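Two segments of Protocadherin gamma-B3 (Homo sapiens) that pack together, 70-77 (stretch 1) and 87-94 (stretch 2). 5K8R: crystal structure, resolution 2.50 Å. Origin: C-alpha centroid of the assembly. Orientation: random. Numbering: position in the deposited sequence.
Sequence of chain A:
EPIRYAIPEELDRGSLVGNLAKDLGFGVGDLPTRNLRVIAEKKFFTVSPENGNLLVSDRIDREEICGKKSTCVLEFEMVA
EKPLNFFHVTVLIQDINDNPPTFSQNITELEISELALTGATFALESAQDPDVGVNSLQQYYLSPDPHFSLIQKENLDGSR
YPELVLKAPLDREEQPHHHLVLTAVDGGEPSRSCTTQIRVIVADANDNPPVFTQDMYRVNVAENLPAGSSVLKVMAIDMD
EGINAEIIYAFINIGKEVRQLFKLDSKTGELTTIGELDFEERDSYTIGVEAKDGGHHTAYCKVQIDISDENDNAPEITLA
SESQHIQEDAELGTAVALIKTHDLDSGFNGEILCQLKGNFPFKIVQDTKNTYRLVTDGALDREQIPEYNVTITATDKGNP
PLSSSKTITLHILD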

# COMPACT_ATOMS: atom_id res chain seq x y z
N SER A 70 -15.03 1.81 -46.03
CA SER A 70 -15.28 3.19 -46.43
C SER A 70 -16.23 3.27 -47.62
O SER A 70 -17.01 4.22 -47.72
N THR A 71 -16.16 2.27 -48.49
CA THR A 71 -17.02 2.22 -49.67
C THR A 71 -17.85 0.95 -49.67
O THR A 71 -17.42 -0.09 -49.17
N CYS A 72 -19.06 1.03 -50.22
CA CYS A 72 -19.96 -0.11 -50.27
C CYS A 72 -20.50 -0.23 -51.69
O CYS A 72 -21.33 0.58 -52.11
N VAL A 73 -20.03 -1.24 -52.42
CA VAL A 73 -20.44 -1.47 -53.80
C VAL A 73 -21.01 -2.87 -53.93
O VAL A 73 -20.45 -3.83 -53.38
N LEU A 74 -22.13 -2.99 -54.63
CA LEU A 74 -22.77 -4.27 -54.92
C LEU A 74 -22.67 -4.52 -56.42
O LEU A 74 -23.25 -3.78 -57.22
N GLU A 75 -21.94 -5.57 -56.79
CA GLU A 75 -21.69 -5.90 -58.18
C GLU A 75 -22.50 -7.13 -58.56
O GLU A 75 -22.45 -8.15 -57.86
N PHE A 76 -23.25 -7.04 -59.66
CA PHE A 76 -24.02 -8.17 -60.16
C PHE A 76 -24.07 -8.09 -61.68
O PHE A 76 -23.56 -7.16 -62.30
N GLU A 77 -24.70 -9.10 -62.28
CA GLU A 77 -24.79 -9.22 -63.73
C GLU A 77 -26.25 -9.29 -64.14
O GLU A 77 -27.00 -10.14 -63.65
N PHE A 87 -24.34 -8.13 -68.66
CA PHE A 87 -24.24 -6.68 -68.50
C PHE A 87 -23.89 -6.40 -67.05
O PHE A 87 -24.75 -6.52 -66.17
N HIS A 88 -22.64 -6.03 -66.80
CA HIS A 88 -22.18 -5.83 -65.43
C HIS A 88 -22.73 -4.53 -64.87
O HIS A 88 -22.62 -3.47 -65.49
N VAL A 89 -23.35 -4.62 -63.69
CA VAL A 89 -23.93 -3.47 -63.01
C VAL A 89 -23.32 -3.38 -61.62
O VAL A 89 -23.23 -4.40 -60.91
N THR A 90 -22.91 -2.18 -61.23
CA THR A 90 -22.42 -1.92 -59.88
C THR A 90 -23.27 -0.82 -59.25
O THR A 90 -23.56 0.19 -59.90
N VAL A 91 -23.66 -1.03 -58.00
CA VAL A 91 -24.53 -0.10 -57.28
C VAL A 91 -23.82 0.29 -55.99
O VAL A 91 -23.60 -0.55 -55.11
N LEU A 92 -23.50 1.58 -55.87
CA LEU A 92 -22.86 2.11 -54.68
C LEU A 92 -23.94 2.36 -53.63
O LEU A 92 -24.96 2.99 -53.92
N ILE A 93 -23.71 1.86 -52.42
CA ILE A 93 -24.67 2.00 -51.33
C ILE A 93 -24.15 3.09 -50.39
O ILE A 93 -23.18 2.87 -49.65
N GLN A 94 -24.79 4.25 -50.42
CA GLN A 94 -24.39 5.36 -49.56
C GLN A 94 -24.82 5.11 -48.12
O GLN A 94 -25.82 4.44 -47.85

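Five backbone hydrogen bonds tie the two stretches, whose strands run antiparallel, together. L74 and V91 form a reciprocal pair, L74 N to V91 O and V91 N to L74 O, each 2.9 Å; F76 and V89 repeat it, F76 N to V89 O and V89 N to F76 O, again 2.9 Å. Beyond the start of the first strand, I93 N donates to C72 O at 2.7 Å and is nearly linear. This ladder fixes the register and sends paired side chains alternately to the two faces of the sheet.

One side-chain hydrogen bond joins the stretches: H88 ND1 donates to E77 OE2 at 2.9 Å. H88 is t at chi1, and E77, m at both chi1 and chi2, curls so that its carboxylate end comes nearer the second strand, and OE2 meets the imidazole at its edge, near the ring plane where a nitrogen can donate. A histidine and a glutamate suit such neighbouring positions because one offers a ring N-H and the other a carboxylate. E75 OE1 also lies near the ring edge, 3.5 Å from H88 NE2.

At the other end a water connects the backbones of the two stretches, donating to I93 O at 3.3 Å and accepting a weak hydrogen bond from C72 N, also 3.3 Å.

The face that carries E75, E77 and H88 also holds V73, T90 and L92. E75 (chi1 m, chi2 t) lays its aliphatic stem beside T90 (p), with E75 CG 3.6 Å from T90 CG2; a long acidic residue can thus pack through its methylenes. T90 OG1 is hydrogen-bonded elsewhere in the structure. L92, t then p, brings CD1 to 3.0 Å from C72 O, 3.7 Å from V73 CG1 (chi1 m) and 3.6 Å from T71 OG1, so a leucine here reaches across with one methyl.

The opposite face is apolar, with L74 and F76 beside V89 and V91. F76 takes the p rotamer, and the end of its side chain comes nearer the second strand than its CB direction alone would suggest. V89 CB sits over one ring face, 4.0 Å from the centroid in a CH-pi contact, and V89 CG1 is 3.6 Å from F76 CZ. V91 CG2 instead meets the ring edge, 3.7 Å from F76 CE2. Both valines are t, and their compact beta-branched side chains suit extended backbone and present methyl and CB groups to the ring. Farther along, L74 (m, t) places CD1 3.9 Å from CG1 of I93 (m, m). I93 also approaches C72, with the two CB atoms 4.1 Å apart; C72 (t) is covalently bonded elsewhere in the structure.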

# COMPACT_ATOMS: atom_id res chain seq x y z
CB SER A 70 -13.96 3.89 -46.75
OG SER A 70 -13.13 3.96 -45.61
CB THR A 71 -16.19 2.27 -50.97
OG1 THR A 71 -17.06 2.49 -52.09
CG2 THR A 71 -15.43 0.97 -51.17
CB CYS A 72 -21.10 0.04 -49.27
SG CYS A 72 -21.89 -1.52 -48.81
CB VAL A 73 -19.27 -1.26 -54.79
CG1 VAL A 73 -18.90 0.22 -54.85
CG2 VAL A 73 -18.07 -2.10 -54.38
CB LEU A 74 -24.23 -4.26 -54.47
CG LEU A 74 -24.50 -4.22 -52.97
CD1 LEU A 74 -25.99 -4.11 -52.69
CD2 LEU A 74 -23.92 -5.45 -52.29
CB GLU A 75 -20.20 -6.15 -58.44
CG GLU A 75 -19.30 -5.06 -57.89
CD GLU A 75 -17.89 -5.12 -58.45
OE1 GLU A 75 -17.55 -6.15 -59.07
OE2 GLU A 75 -17.14 -4.14 -58.28
CB PHE A 76 -25.42 -8.20 -59.54
CG PHE A 76 -26.21 -6.94 -59.75
CD1 PHE A 76 -26.99 -6.79 -60.89
CD2 PHE A 76 -26.18 -5.92 -58.82
CE1 PHE A 76 -27.73 -5.63 -61.08
CE2 PHE A 76 -26.91 -4.77 -59.01
CZ PHE A 76 -27.69 -4.62 -60.14
CB GLU A 77 -24.04 -10.47 -64.22
CG GLU A 77 -22.57 -10.51 -63.86
CD GLU A 77 -21.71 -9.70 -64.82
OE1 GLU A 77 -22.24 -9.23 -65.85
OE2 GLU A 77 -20.50 -9.53 -64.54
CB PHE A 87 -25.54 -5.98 -68.90
CG PHE A 87 -25.90 -6.15 -70.35
CD1 PHE A 87 -25.35 -5.31 -71.31
CD2 PHE A 87 -26.78 -7.14 -70.76
CE1 PHE A 87 -25.68 -5.46 -72.65
CE2 PHE A 87 -27.10 -7.29 -72.09
CZ PHE A 87 -26.55 -6.45 -73.04
CB HIS A 88 -20.65 -5.82 -65.39
CG HIS A 88 -20.09 -5.84 -64.00
ND1 HIS A 88 -20.09 -6.97 -63.21
CD2 HIS A 88 -19.51 -4.86 -63.26
CE1 HIS A 88 -19.54 -6.69 -62.05
NE2 HIS A 88 -19.18 -5.42 -62.05
CB VAL A 89 -25.46 -3.56 -62.93
CG1 VAL A 89 -26.04 -2.31 -62.28
CG2 VAL A 89 -26.06 -3.77 -64.32
CB THR A 90 -20.94 -1.51 -59.89
OG1 THR A 90 -20.76 -0.38 -60.75
CG2 THR A 90 -20.08 -2.65 -60.40
CB VAL A 91 -25.90 -0.71 -56.98
CG1 VAL A 91 -26.79 0.30 -56.27
CG2 VAL A 91 -26.57 -1.20 -58.25
CB LEU A 92 -22.11 3.40 -54.99
CG LEU A 92 -21.44 4.10 -53.81
CD1 LEU A 92 -20.36 3.22 -53.20
CD2 LEU A 92 -20.87 5.45 -54.23
CB ILE A 93 -24.88 0.68 -50.58
CG1 ILE A 93 -25.41 -0.39 -51.55
CG2 ILE A 93 -25.83 0.87 -49.41
CD1 ILE A 93 -26.69 0.01 -52.26
CB GLN A 94 -24.99 6.66 -50.08
CG GLN A 94 -24.61 7.00 -51.51
CD GLN A 94 -25.51 8.05 -52.13
OE1 GLN A 94 -26.60 8.33 -51.62
NE2 GLN A 94 -25.05 8.66 -53.22
O HOH W 1 -20.16 4.09 -49.58